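Local coordinates for protein TIR domain-containing adapter molecule 1 (Homo sapiens, PDB 4BSX) that serves as a signalling adaptor of Toll-like receptors in innate immunity, inducing interferon-beta, and begins with a helical domain that structurally resembles IFIT proteins, at residues Asp16-Ala21 with Ala48-Lys53; Gln41-Leu46 with Tyr103-Glu108; Glu59-Leu64 with Gln79-Asp84; Val72-Ala77 with Asp88-Pro93; Ala98-Tyr103 with Val119-Ala124. The protein carries 2 engineered substitutions. All coordinates share one frame; numbering follows the deposited sequence.

Contact 1: residues Asp16-Ala21 with Ala48-Lys53; sequences DILGAA and AMVLLK
Leu-18 carries the apolar half of this contact, turning its branched end from helix 11-19 onto helix 43-53. Its CD1 rests 3.9 Å from CG2 of Val-50, the two side chains crossing at about a right angle, and the same methyl lies 4.1 Å from CB of Met-49, a selenomethionine in this crystal. Beta-branched Val-50 suits a close helix surface because a methyl sits directly beside the backbone; the longer Met-49 reaches on to Phe-15 and Leu-11.

A second kind of contact is aliphatic chain on bare backbone. Lys-53 has CG anti to its backbone N (chi1 -157°) and bends at chi2 (71°), and its methylenes run over Gly-19, where CE comes within 3.4 Å of CA. That is tight for two carbons, and a glycine, with no side chain of its own, admits it.

The polar part is indirect. Lys-53 NZ donates to a water at 2.9 Å, and this water donates in turn to Asp-16 OD1, also at 2.9 Å, joining opposite charges whose atoms stay apart. Helices 11-19 and 43-53 of this all-helical domain thus pack on each other with a buried leucine inside and a water-linked lysine-aspartate pair at the exposed edge.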
# COMPACT_ATOMS: atom_id res chain seq x y z
N ASP A 16 -11.09 1.87 -1.28
CA ASP A 16 -12.30 2.14 -2.06
C ASP A 16 -12.14 1.70 -3.50
O ASP A 16 -13.08 1.21 -4.13
CB ASP A 16 -12.68 3.62 -1.99
CG ASP A 16 -13.25 4.03 -0.62
OD1 ASP A 16 -13.89 3.18 0.03
OD2 ASP A 16 -13.03 5.17 -0.18
N ILE A 17 -10.95 1.90 -4.03
CA ILE A 17 -10.62 1.47 -5.38
C ILE A 17 -10.76 -0.04 -5.54
O ILE A 17 -11.32 -0.50 -6.53
CB ILE A 17 -9.24 1.92 -5.74
CG1 ILE A 17 -9.25 3.44 -5.95
CG2 ILE A 17 -8.79 1.25 -7.03
CD1 ILE A 17 -7.89 4.06 -5.96
N LEU A 18 -10.24 -0.78 -4.57
CA LEU A 18 -10.44 -2.21 -4.45
C LEU A 18 -11.93 -2.55 -4.37
O LEU A 18 -12.44 -3.41 -5.12
CB LEU A 18 -9.67 -2.73 -3.22
CG LEU A 18 -8.12 -2.71 -3.36
CD1 LEU A 18 -7.44 -3.39 -2.19
CD2 LEU A 18 -7.63 -3.36 -4.64
N GLY A 19 -12.65 -1.88 -3.48
CA GLY A 19 -14.08 -2.10 -3.37
C GLY A 19 -14.75 -1.95 -4.72
O GLY A 19 -15.59 -2.79 -5.11
N ALA A 20 -14.38 -0.91 -5.47
CA ALA A 20 -15.04 -0.63 -6.75
C ALA A 20 -14.64 -1.55 -7.91
O ALA A 20 -15.19 -1.40 -9.02
CB ALA A 20 -14.80 0.82 -7.17
N ALA A 21 -13.68 -2.45 -7.70
CA ALA A 21 -13.14 -3.21 -8.85
C ALA A 21 -14.02 -4.41 -9.25
O ALA A 21 -13.91 -4.90 -10.37
CB ALA A 21 -11.72 -3.67 -8.58
N ALA A 48 -2.92 -8.41 1.24
CA ALA A 48 -3.66 -8.47 2.52
C ALA A 48 -4.91 -7.59 2.50
O ALA A 48 -5.97 -7.96 3.02
CB ALA A 48 -2.73 -8.07 3.70
N MSE A 49 -4.77 -6.39 1.92
CA MSE A 49 -5.89 -5.43 1.79
C MSE A 49 -6.96 -6.01 0.88
O MSE A 49 -8.18 -5.85 1.13
CB MSE A 49 -5.38 -4.09 1.25
CG MSE A 49 -4.50 -3.32 2.26
SE MSE A 49 -3.48 -1.84 1.42
CE MSE A 49 -4.84 -0.74 0.63
N VAL A 50 -6.51 -6.68 -0.18
CA VAL A 50 -7.43 -7.41 -1.10
C VAL A 50 -8.24 -8.43 -0.35
O VAL A 50 -9.43 -8.47 -0.48
CB VAL A 50 -6.66 -8.07 -2.26
CG1 VAL A 50 -7.53 -9.17 -2.93
CG2 VAL A 50 -6.28 -7.01 -3.24
N LEU A 51 -7.59 -9.23 0.48
CA LEU A 51 -8.27 -10.21 1.32
C LEU A 51 -9.28 -9.56 2.29
O LEU A 51 -10.39 -10.07 2.52
CB LEU A 51 -7.21 -10.97 2.13
CG LEU A 51 -6.33 -11.86 1.29
CD1 LEU A 51 -5.14 -12.38 2.11
CD2 LEU A 51 -7.15 -13.00 0.76
N LEU A 52 -8.89 -8.44 2.87
CA LEU A 52 -9.77 -7.70 3.77
C LEU A 52 -11.00 -7.20 3.04
O LEU A 52 -12.11 -7.28 3.59
CB LEU A 52 -9.03 -6.50 4.38
CG LEU A 52 -7.95 -6.81 5.42
CD1 LEU A 52 -7.27 -5.53 5.85
CD2 LEU A 52 -8.58 -7.55 6.59
N LYS A 53 -10.83 -6.66 1.84
CA LYS A 53 -11.96 -6.20 1.03
C LYS A 53 -12.86 -7.36 0.49
O LYS A 53 -14.01 -7.16 0.10
CB LYS A 53 -11.45 -5.34 -0.14
CG LYS A 53 -12.53 -4.36 -0.68
CD LYS A 53 -12.80 -3.20 0.36
CE LYS A 53 -14.06 -2.39 0.03
NZ LYS A 53 -14.61 -1.59 1.18
O HOH W 1 -13.27 0.91 1.73

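Contact 2: residues Gln41-Leu46 with Tyr103-Glu108; sequences QGQDLL and YHLLAE
Leu-105 drives its CD1 methyl against the first turn of helix 43-53, where it meets backbone as much as side chain. The closest approach is to the backbone N of Gln-43, 3.5 Å from CD1, and Gly-42 C follows at 3.7 Å from Leu-105 CD1. Gly-42 is the N-cap residue, with a positive phi of 102° that would press a CB against the preceding carbonyl oxygen; glycine therefore suits the turn. The side chains of Gln-43 and Leu-105 cross at about a right angle, Gln-43 CG lying 4.0 Å from Leu-105 CD1.

Beside this, Leu-46 and Leu-105 slide past each other in opposite directions, with Leu-46 CD2 3.7 Å from Leu-105 CB. CG of Leu-46, which carries both methyls, is set toward helix 96-108 by standing anti to the backbone N (chi1 -168°). Its other methyl, CD1, meets CD2 of Leu-106 more loosely at 4.3 Å, and Leu-18 of helix 11-19 packs on both leucines.

Packing thins towards exposed Gln-41, whose carbonyl O is 4.0 Å from Leu-105 CD1 and whose side chain takes no part here, lying instead by Arg-101.

No hydrogen bond joins the segments. Cohesion across them thus rests on dispersion and on burial of leucine methyls, and the polar start of one helix is partly shielded by hydrocarbon from its neighbour.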
# COMPACT_ATOMS: atom_id res chain seq x y z
N GLN A 41 7.48 -3.86 -4.72
CA GLN A 41 7.31 -3.59 -3.30
C GLN A 41 5.87 -3.16 -3.09
O GLN A 41 5.27 -2.41 -3.90
CB GLN A 41 8.31 -2.53 -2.80
CG GLN A 41 9.79 -2.97 -2.88
CD GLN A 41 10.41 -2.62 -4.22
OE1 GLN A 41 9.71 -2.21 -5.15
NE2 GLN A 41 11.72 -2.79 -4.34
N GLY A 42 5.30 -3.65 -2.00
CA GLY A 42 3.93 -3.33 -1.62
C GLY A 42 2.91 -4.41 -1.95
O GLY A 42 1.81 -4.40 -1.39
N GLN A 43 3.29 -5.35 -2.82
CA GLN A 43 2.42 -6.43 -3.28
C GLN A 43 1.85 -7.17 -2.11
O GLN A 43 0.68 -7.53 -2.13
CB GLN A 43 3.19 -7.47 -4.10
CG GLN A 43 3.51 -7.10 -5.52
CD GLN A 43 3.68 -8.31 -6.44
OE1 GLN A 43 3.40 -8.24 -7.64
NE2 GLN A 43 4.14 -9.44 -5.89
N ASP A 44 2.72 -7.47 -1.15
CA ASP A 44 2.31 -8.29 -0.01
C ASP A 44 1.23 -7.56 0.80
O ASP A 44 0.24 -8.15 1.19
CB ASP A 44 3.50 -8.67 0.87
CG ASP A 44 4.32 -9.81 0.30
OD1 ASP A 44 3.80 -10.54 -0.57
OD2 ASP A 44 5.47 -10.00 0.75
N LEU A 45 1.42 -6.26 1.03
CA LEU A 45 0.47 -5.48 1.80
C LEU A 45 -0.82 -5.39 0.98
O LEU A 45 -1.91 -5.62 1.51
CB LEU A 45 1.05 -4.07 2.12
CG LEU A 45 0.14 -3.04 2.80
CD1 LEU A 45 -0.27 -3.56 4.16
CD2 LEU A 45 0.77 -1.62 2.95
N LEU A 46 -0.70 -5.11 -0.32
CA LEU A 46 -1.88 -5.08 -1.19
C LEU A 46 -2.61 -6.43 -1.25
O LEU A 46 -3.84 -6.49 -1.39
CB LEU A 46 -1.51 -4.64 -2.60
CG LEU A 46 -2.71 -4.31 -3.52
CD1 LEU A 46 -3.59 -3.20 -2.96
CD2 LEU A 46 -2.25 -3.91 -4.90
N TYR A 103 -0.42 2.62 -4.95
CA TYR A 103 -1.06 3.24 -6.10
C TYR A 103 -0.37 2.87 -7.37
O TYR A 103 -1.00 2.87 -8.45
CB TYR A 103 -1.16 4.74 -5.95
CG TYR A 103 -2.49 5.15 -5.33
CD1 TYR A 103 -2.72 4.98 -3.98
CD2 TYR A 103 -3.52 5.66 -6.10
CE1 TYR A 103 -3.89 5.32 -3.41
CE2 TYR A 103 -4.72 6.02 -5.52
CZ TYR A 103 -4.90 5.84 -4.17
OH TYR A 103 -6.08 6.18 -3.54
N HIS A 104 0.92 2.54 -7.28
CA HIS A 104 1.59 2.11 -8.46
C HIS A 104 0.97 0.79 -8.97
O HIS A 104 0.67 0.67 -10.15
CB HIS A 104 3.07 1.93 -8.21
CG HIS A 104 3.75 1.20 -9.30
ND1 HIS A 104 3.84 1.70 -10.58
CD2 HIS A 104 4.32 -0.03 -9.33
CE1 HIS A 104 4.48 0.83 -11.35
NE2 HIS A 104 4.77 -0.23 -10.61
N LEU A 105 0.80 -0.18 -8.07
CA LEU A 105 0.18 -1.46 -8.42
C LEU A 105 -1.25 -1.24 -8.91
O LEU A 105 -1.66 -1.81 -9.94
CB LEU A 105 0.22 -2.46 -7.25
CG LEU A 105 1.65 -2.65 -6.68
CD1 LEU A 105 1.72 -3.48 -5.36
CD2 LEU A 105 2.55 -3.22 -7.72
N LEU A 106 -2.01 -0.39 -8.22
CA LEU A 106 -3.38 -0.15 -8.64
C LEU A 106 -3.46 0.41 -10.08
O LEU A 106 -4.30 -0.03 -10.89
CB LEU A 106 -4.10 0.76 -7.66
CG LEU A 106 -4.35 0.20 -6.27
CD1 LEU A 106 -4.94 1.29 -5.40
CD2 LEU A 106 -5.26 -1.01 -6.31
N ALA A 107 -2.59 1.37 -10.42
CA ALA A 107 -2.57 1.93 -11.77
C ALA A 107 -2.11 0.94 -12.84
O ALA A 107 -2.58 1.00 -13.98
CB ALA A 107 -1.69 3.15 -11.81
N GLU A 108 -1.19 0.05 -12.48
CA GLU A 108 -0.71 -1.00 -13.37
C GLU A 108 -1.80 -2.04 -13.66
O GLU A 108 -1.83 -2.65 -14.70
CB GLU A 108 0.51 -1.72 -12.76
CG GLU A 108 1.78 -0.88 -12.70
CD GLU A 108 2.53 -0.91 -14.00
OE1 GLU A 108 3.14 -1.98 -14.29
OE2 GLU A 108 2.49 0.10 -14.76

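Contact 3: residues Glu59-Leu64 with Gln79-Asp84; sequences EARISL and QWAGVD
Arg-61 and Val-83 slide past each other in opposite directions, the methylenes of the arginine lying against one methyl of the valine. Val-83 CG2 is 3.5 Å from Arg-61 CD and nearly as near to CG, so the hydrocarbon stem of a charged residue serves as an apolar surface at the edge of the protein.

The arginine chain bends where chi3, at -132°, places NE. The guanidinium has one face toward the carbonyl of Ala-81: Ala-81 O sits over that face, 2.8 Å from NH1 and 3.0 Å from CZ of Arg-61. With the oxygen above the plane, the N-H groups do not point at it and the angle is too poor for a hydrogen bond; the close approach of a partly negative oxygen to a cation is nevertheless probably favourable. The charge has a stronger partner outside: NH2 forms a salt bridge with Glu-57.

Deeper in, Leu-64 directs CD1 onto Ala-81 CB at 3.8 Å. The same Ala-81 methyl also touches CG of Arg-61, at 4.1 Å, and alanine fits where the chain must come close to a helix. Gly-82 next to it has a positive phi of 79°, which glycine adopts readily as the chain leaves helical geometry.

These residues set the loop that follows helix 71-79 against helix 57-65. Leu-64 also packs on Val-76 and Ala-77 of helix 71-79 and on Ala-48 of helix 43-53, while Val-83 is tied back to Ala-77 by a backbone hydrogen bond.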
# COMPACT_ATOMS: atom_id res chain seq x y z
N GLU A 59 -7.52 -14.88 6.89
CA GLU A 59 -6.32 -15.06 6.07
C GLU A 59 -5.57 -13.72 6.03
O GLU A 59 -4.36 -13.67 6.14
CB GLU A 59 -6.70 -15.60 4.68
CG GLU A 59 -5.52 -15.80 3.68
CD GLU A 59 -5.98 -16.41 2.31
OE1 GLU A 59 -7.10 -16.94 2.23
OE2 GLU A 59 -5.22 -16.34 1.31
N ALA A 60 -6.31 -12.62 5.91
CA ALA A 60 -5.69 -11.29 5.90
C ALA A 60 -4.82 -11.10 7.12
O ALA A 60 -3.70 -10.61 7.00
CB ALA A 60 -6.75 -10.20 5.85
N ARG A 61 -5.32 -11.50 8.28
CA ARG A 61 -4.60 -11.35 9.56
C ARG A 61 -3.37 -12.25 9.61
O ARG A 61 -2.38 -11.88 10.18
CB ARG A 61 -5.51 -11.67 10.76
CG ARG A 61 -6.59 -10.63 11.03
CD ARG A 61 -7.44 -10.95 12.29
NE ARG A 61 -8.86 -10.83 12.00
CZ ARG A 61 -9.76 -10.15 12.71
NH1 ARG A 61 -9.42 -9.53 13.83
NH2 ARG A 61 -11.02 -10.12 12.31
N ILE A 62 -3.43 -13.42 8.99
CA ILE A 62 -2.24 -14.27 8.92
C ILE A 62 -1.16 -13.62 8.04
O ILE A 62 -0.00 -13.62 8.38
CB ILE A 62 -2.60 -15.68 8.44
CG1 ILE A 62 -3.27 -16.43 9.59
CG2 ILE A 62 -1.36 -16.43 7.96
CD1 ILE A 62 -4.09 -17.58 9.15
N SER A 63 -1.58 -13.04 6.94
CA SER A 63 -0.68 -12.32 6.07
C SER A 63 -0.10 -11.07 6.74
O SER A 63 1.06 -10.69 6.49
CB SER A 63 -1.42 -11.90 4.80
OG SER A 63 -1.95 -13.03 4.11
N LEU A 64 -0.89 -10.38 7.55
CA LEU A 64 -0.36 -9.14 8.13
C LEU A 64 0.58 -9.50 9.24
O LEU A 64 1.54 -8.80 9.49
CB LEU A 64 -1.49 -8.24 8.62
CG LEU A 64 -2.28 -7.63 7.45
CD1 LEU A 64 -3.65 -7.22 7.92
CD2 LEU A 64 -1.53 -6.46 6.83
N GLN A 79 -5.98 -1.15 12.44
CA GLN A 79 -7.09 -0.27 12.17
C GLN A 79 -8.02 -0.74 11.06
O GLN A 79 -9.11 -0.20 10.95
CB GLN A 79 -6.55 1.14 11.87
CG GLN A 79 -5.82 1.70 13.08
CD GLN A 79 -5.33 3.10 12.90
OE1 GLN A 79 -5.40 3.66 11.83
NE2 GLN A 79 -4.82 3.67 13.98
N TRP A 80 -7.60 -1.72 10.25
CA TRP A 80 -8.47 -2.28 9.21
C TRP A 80 -8.74 -3.78 9.37
O TRP A 80 -9.70 -4.31 8.79
CB TRP A 80 -7.90 -2.01 7.81
CG TRP A 80 -8.25 -0.64 7.20
CD1 TRP A 80 -9.33 -0.32 6.39
CD2 TRP A 80 -7.51 0.56 7.36
NE1 TRP A 80 -9.28 1.03 6.05
CE2 TRP A 80 -8.17 1.58 6.64
CE3 TRP A 80 -6.34 0.87 8.04
CZ2 TRP A 80 -7.68 2.86 6.57
CZ3 TRP A 80 -5.87 2.16 8.00
CH2 TRP A 80 -6.53 3.14 7.26
N ALA A 81 -7.91 -4.47 10.13
CA ALA A 81 -8.06 -5.92 10.35
C ALA A 81 -8.49 -6.23 11.76
O ALA A 81 -8.74 -7.39 12.08
CB ALA A 81 -6.75 -6.61 10.10
N GLY A 82 -8.50 -5.22 12.64
CA GLY A 82 -9.08 -5.38 13.97
C GLY A 82 -8.20 -6.12 14.95
O GLY A 82 -8.66 -6.61 15.98
N VAL A 83 -6.92 -6.18 14.66
CA VAL A 83 -5.99 -6.89 15.53
C VAL A 83 -5.47 -5.92 16.58
O VAL A 83 -4.90 -4.89 16.25
CB VAL A 83 -4.81 -7.47 14.71
CG1 VAL A 83 -3.80 -8.13 15.64
CG2 VAL A 83 -5.33 -8.46 13.63
N ASP A 84 -5.68 -6.23 17.85
CA ASP A 84 -5.33 -5.29 18.88
C ASP A 84 -3.83 -5.43 19.11
O ASP A 84 -3.28 -6.52 18.96
CB ASP A 84 -6.19 -5.50 20.14
CG ASP A 84 -7.41 -4.47 20.24
OD1 ASP A 84 -7.33 -3.27 19.81
OD2 ASP A 84 -8.46 -4.89 20.78

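Contact 4: residues Val72-Ala77 with Asp88-Pro93; sequences VARLVA and DPEEPP
Val-72 and Leu-75 lie on the face of helix 71-79 met by Pro-93 and Pro-92, which belong to an extended loop with no regular secondary structure. The CA atoms of Val-72 and Pro-93 are 6.3 Å apart, and those of Leu-75 and Pro-92 stand farther off. Pro-92 and Pro-93 have restricted phi and no backbone N-H, so they suit a connection that pairs with no strand.

Leu-75 crosses Pro-93 obliquely, its CD1 3.7 Å from the ring's CD, while Val-72 CG2 lies 4.3 Å from CG of that ring. This apolar patch fastens the long loop between helix 71-79 and helix 96-108 to the surface of the helical domain.

Earlier in the loop, Arg-74 grips Glu-90 side-on in a salt bridge. NE donates to OE2 at 2.9 Å (152° at the hydrogen) and NH2 to OE1 at 3.2 Å, nearly straight at 174°; each oxygen uses its syn lone pair, and the guanidinium and carboxylate planes are 24° apart, nearly coplanar. OE2 of Glu-90 is shared with Arg-78 in another salt bridge, and NH1 of Arg-74 is held by the carbonyl of Lys-68.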
# COMPACT_ATOMS: atom_id res chain seq x y z
N VAL A 72 3.65 0.20 8.57
CA VAL A 72 2.40 0.44 7.85
C VAL A 72 1.55 -0.85 7.88
O VAL A 72 0.33 -0.79 8.05
CB VAL A 72 2.64 0.95 6.41
CG1 VAL A 72 1.32 1.13 5.67
CG2 VAL A 72 3.41 2.25 6.41
N ALA A 73 2.19 -2.01 7.73
CA ALA A 73 1.45 -3.28 7.82
C ALA A 73 0.82 -3.44 9.21
O ALA A 73 -0.27 -4.02 9.35
CB ALA A 73 2.35 -4.46 7.50
N ARG A 74 1.50 -2.92 10.23
CA ARG A 74 1.03 -2.98 11.60
C ARG A 74 -0.20 -2.10 11.79
O ARG A 74 -1.19 -2.52 12.41
CB ARG A 74 2.14 -2.56 12.55
CG ARG A 74 3.18 -3.62 12.76
CD ARG A 74 3.98 -3.37 14.04
NE ARG A 74 4.66 -2.08 14.07
CZ ARG A 74 5.89 -1.83 13.58
NH1 ARG A 74 6.58 -2.77 12.95
NH2 ARG A 74 6.42 -0.62 13.68
N LEU A 75 -0.12 -0.87 11.27
CA LEU A 75 -1.24 0.06 11.27
C LEU A 75 -2.47 -0.54 10.55
O LEU A 75 -3.60 -0.38 11.00
CB LEU A 75 -0.84 1.35 10.58
CG LEU A 75 -1.88 2.50 10.69
CD1 LEU A 75 -1.70 3.26 12.03
CD2 LEU A 75 -1.82 3.48 9.52
N VAL A 76 -2.25 -1.19 9.42
CA VAL A 76 -3.32 -1.90 8.69
C VAL A 76 -3.91 -3.06 9.50
O VAL A 76 -5.11 -3.23 9.56
CB VAL A 76 -2.86 -2.36 7.29
CG1 VAL A 76 -3.89 -3.31 6.68
CG2 VAL A 76 -2.65 -1.14 6.39
N ALA A 77 -3.07 -3.83 10.17
CA ALA A 77 -3.59 -4.92 10.97
C ALA A 77 -4.54 -4.40 12.05
O ALA A 77 -5.60 -4.98 12.31
CB ALA A 77 -2.42 -5.67 11.64
N ASP A 88 3.41 -1.59 23.69
CA ASP A 88 3.15 -0.23 24.13
C ASP A 88 2.72 0.58 22.93
O ASP A 88 3.19 0.29 21.82
CB ASP A 88 4.40 0.41 24.72
CG ASP A 88 4.77 -0.19 26.06
OD1 ASP A 88 4.00 0.05 27.02
OD2 ASP A 88 5.82 -0.89 26.13
N PRO A 89 1.83 1.57 23.15
CA PRO A 89 1.45 2.51 22.10
C PRO A 89 2.64 2.94 21.26
O PRO A 89 3.69 3.29 21.81
CB PRO A 89 0.92 3.70 22.89
CG PRO A 89 0.27 3.07 24.05
CD PRO A 89 1.11 1.85 24.40
N GLU A 90 2.48 2.88 19.94
CA GLU A 90 3.40 3.57 19.06
C GLU A 90 2.60 4.61 18.31
O GLU A 90 1.39 4.46 18.10
CB GLU A 90 4.13 2.61 18.10
CG GLU A 90 3.23 1.84 17.17
CD GLU A 90 4.00 1.06 16.08
OE1 GLU A 90 4.78 1.65 15.31
OE2 GLU A 90 3.77 -0.15 15.99
N GLU A 91 3.28 5.67 17.90
CA GLU A 91 2.66 6.73 17.14
C GLU A 91 2.48 6.26 15.69
O GLU A 91 3.33 5.50 15.19
CB GLU A 91 3.54 7.99 17.22
CG GLU A 91 3.93 8.41 18.68
CD GLU A 91 4.78 9.67 18.69
OE1 GLU A 91 4.57 10.49 17.77
OE2 GLU A 91 5.65 9.84 19.59
N PRO A 92 1.39 6.69 15.03
CA PRO A 92 1.04 6.27 13.66
C PRO A 92 2.18 6.59 12.73
O PRO A 92 2.76 7.66 12.91
CB PRO A 92 -0.14 7.18 13.29
CG PRO A 92 -0.70 7.65 14.59
CD PRO A 92 0.44 7.69 15.55
N PRO A 93 2.48 5.70 11.76
CA PRO A 93 3.58 5.92 10.82
C PRO A 93 3.13 6.81 9.65
O PRO A 93 1.94 6.91 9.32
CB PRO A 93 3.85 4.52 10.31
CG PRO A 93 2.47 3.95 10.21
CD PRO A 93 1.70 4.52 11.36

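Contact 5: residues Ala98-Tyr103 with Val119-Ala124; sequences AVARLY and VAYQEA
Tyr-121 lays its ring over Ala-100, and the tyrosine can be followed outward from helix 114-130. Its CB leaves the helix beside the contact, and chi1 of -90° places CG 3.8 Å from CB of Ala-100. From there the methyl of Ala-100 sits over the ring, with CD1 and CE1 of Tyr-121 both 3.6 Å from its CB and CD2 and CE2 slightly farther. The methyl stands 3.5 Å from the ring centroid, 9° off the normal, a CH-pi contact over the middle of the face. CE2 also passes the carbonyl O of Ala-100, and at the tip OH lies 3.7 Å from CG of Arg-101.

Under the tyrosine the helices come close. Ala-120 CB touches Ala-100 CA at 3.6 Å, with Val-99 and Tyr-103 on its margins. Alanine on both sides lets the axes of 98-103 and 119-124 approach to 8.2 Å, nearly antiparallel at 165°, as in an alpha-helical hairpin of consecutive helices.

The polar ends find partners on helix 136-147: Tyr-121 OH hydrogen-bonds to Glu-142, which also forms a salt bridge with NH2 of Arg-101. The chemistry is therefore divided, with small methyls and a pi face holding two helices together while a shared carboxylate links both to a third; the nearby arginine would be expected to favour that glutamate's negative charge.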
# COMPACT_ATOMS: atom_id res chain seq x y z
N ALA A 98 4.44 3.88 1.21
CA ALA A 98 3.60 2.71 1.09
C ALA A 98 2.41 3.03 0.19
O ALA A 98 2.07 2.27 -0.72
CB ALA A 98 3.11 2.31 2.47
N VAL A 99 1.78 4.16 0.42
CA VAL A 99 0.64 4.55 -0.40
C VAL A 99 1.06 4.72 -1.87
O VAL A 99 0.39 4.18 -2.76
CB VAL A 99 -0.12 5.76 0.20
CG1 VAL A 99 -1.07 6.40 -0.83
CG2 VAL A 99 -0.90 5.34 1.45
N ALA A 100 2.14 5.44 -2.15
CA ALA A 100 2.71 5.50 -3.52
C ALA A 100 2.90 4.10 -4.21
O ALA A 100 2.57 3.89 -5.38
CB ALA A 100 4.05 6.25 -3.49
N ARG A 101 3.46 3.16 -3.45
CA ARG A 101 3.72 1.83 -3.93
C ARG A 101 2.37 1.09 -4.26
O ARG A 101 2.19 0.49 -5.35
CB ARG A 101 4.54 1.12 -2.86
CG ARG A 101 6.03 1.44 -2.97
CD ARG A 101 6.92 0.72 -1.93
NE ARG A 101 8.33 1.05 -2.19
CZ ARG A 101 9.36 0.59 -1.49
NH1 ARG A 101 9.15 -0.24 -0.47
NH2 ARG A 101 10.61 0.95 -1.80
N LEU A 102 1.44 1.16 -3.33
CA LEU A 102 0.10 0.69 -3.54
C LEU A 102 -0.53 1.32 -4.79
O LEU A 102 -1.10 0.62 -5.62
CB LEU A 102 -0.74 0.96 -2.31
CG LEU A 102 -0.33 0.17 -1.05
CD1 LEU A 102 -1.31 0.52 0.05
CD2 LEU A 102 -0.28 -1.35 -1.29
N TYR A 103 -0.42 2.62 -4.95
CA TYR A 103 -1.06 3.24 -6.10
C TYR A 103 -0.37 2.87 -7.37
O TYR A 103 -1.00 2.87 -8.45
CB TYR A 103 -1.16 4.74 -5.95
CG TYR A 103 -2.49 5.15 -5.33
CD1 TYR A 103 -2.72 4.98 -3.98
CD2 TYR A 103 -3.52 5.66 -6.10
CE1 TYR A 103 -3.89 5.32 -3.41
CE2 TYR A 103 -4.72 6.02 -5.52
CZ TYR A 103 -4.90 5.84 -4.17
OH TYR A 103 -6.08 6.18 -3.54
N VAL A 119 0.73 11.69 -8.24
CA VAL A 119 0.41 12.52 -7.09
C VAL A 119 0.91 11.85 -5.81
O VAL A 119 1.53 12.51 -4.97
CB VAL A 119 -1.10 12.76 -6.99
CG1 VAL A 119 -1.47 13.42 -5.65
CG2 VAL A 119 -1.56 13.61 -8.15
N ALA A 120 0.69 10.54 -5.65
CA ALA A 120 1.20 9.80 -4.48
C ALA A 120 2.76 9.82 -4.33
O ALA A 120 3.28 10.04 -3.22
CB ALA A 120 0.63 8.35 -4.45
N TYR A 121 3.50 9.60 -5.42
CA TYR A 121 4.95 9.69 -5.33
C TYR A 121 5.38 11.12 -4.91
O TYR A 121 6.26 11.30 -4.09
CB TYR A 121 5.65 9.17 -6.61
CG TYR A 121 5.94 7.66 -6.48
CD1 TYR A 121 6.82 7.21 -5.56
CD2 TYR A 121 5.25 6.70 -7.22
CE1 TYR A 121 7.07 5.92 -5.37
CE2 TYR A 121 5.51 5.36 -7.03
CZ TYR A 121 6.42 4.98 -6.10
OH TYR A 121 6.78 3.67 -5.85
N GLN A 122 4.73 12.13 -5.45
CA GLN A 122 5.05 13.48 -5.09
C GLN A 122 4.87 13.70 -3.60
O GLN A 122 5.82 14.09 -2.93
CB GLN A 122 4.17 14.45 -5.87
CG GLN A 122 4.47 14.47 -7.34
CD GLN A 122 3.60 15.45 -8.07
OE1 GLN A 122 2.37 15.47 -7.87
NE2 GLN A 122 4.21 16.28 -8.90
N GLU A 123 3.67 13.45 -3.08
CA GLU A 123 3.41 13.64 -1.67
C GLU A 123 4.42 12.89 -0.84
O GLU A 123 4.81 13.34 0.23
CB GLU A 123 1.96 13.20 -1.29
CG GLU A 123 0.91 14.13 -1.90
CD GLU A 123 -0.52 13.66 -1.71
OE1 GLU A 123 -0.72 12.64 -1.01
OE2 GLU A 123 -1.46 14.30 -2.25
N ALA A 124 4.84 11.72 -1.30
CA ALA A 124 5.81 10.95 -0.53
C ALA A 124 7.10 11.73 -0.53
O ALA A 124 7.84 11.72 0.44
CB ALA A 124 6.04 9.58 -1.16

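Contacts 1 and 2 both use helix 43-53 and have centres about 12 Å apart; Leu-18 CD1 also meets Leu-46 CD1 at 3.9 Å. Contacts 2 and 5 share Tyr-103 on helix 96-108, the centres about 10 Å apart, and Leu-102 CD2 touches Leu-46 CB at 3.7 Å. On the other flank, contacts 3 and 4 both use residues of the loop after helix 71-79, and Leu-45 of 41-46 packs on Leu-64 as well as Val-72. Contacts 3 and 5 lie on opposite sides of the chain's centre, about 22 Å between centres, and do not touch. Together the five trace continuous packing through one helical domain.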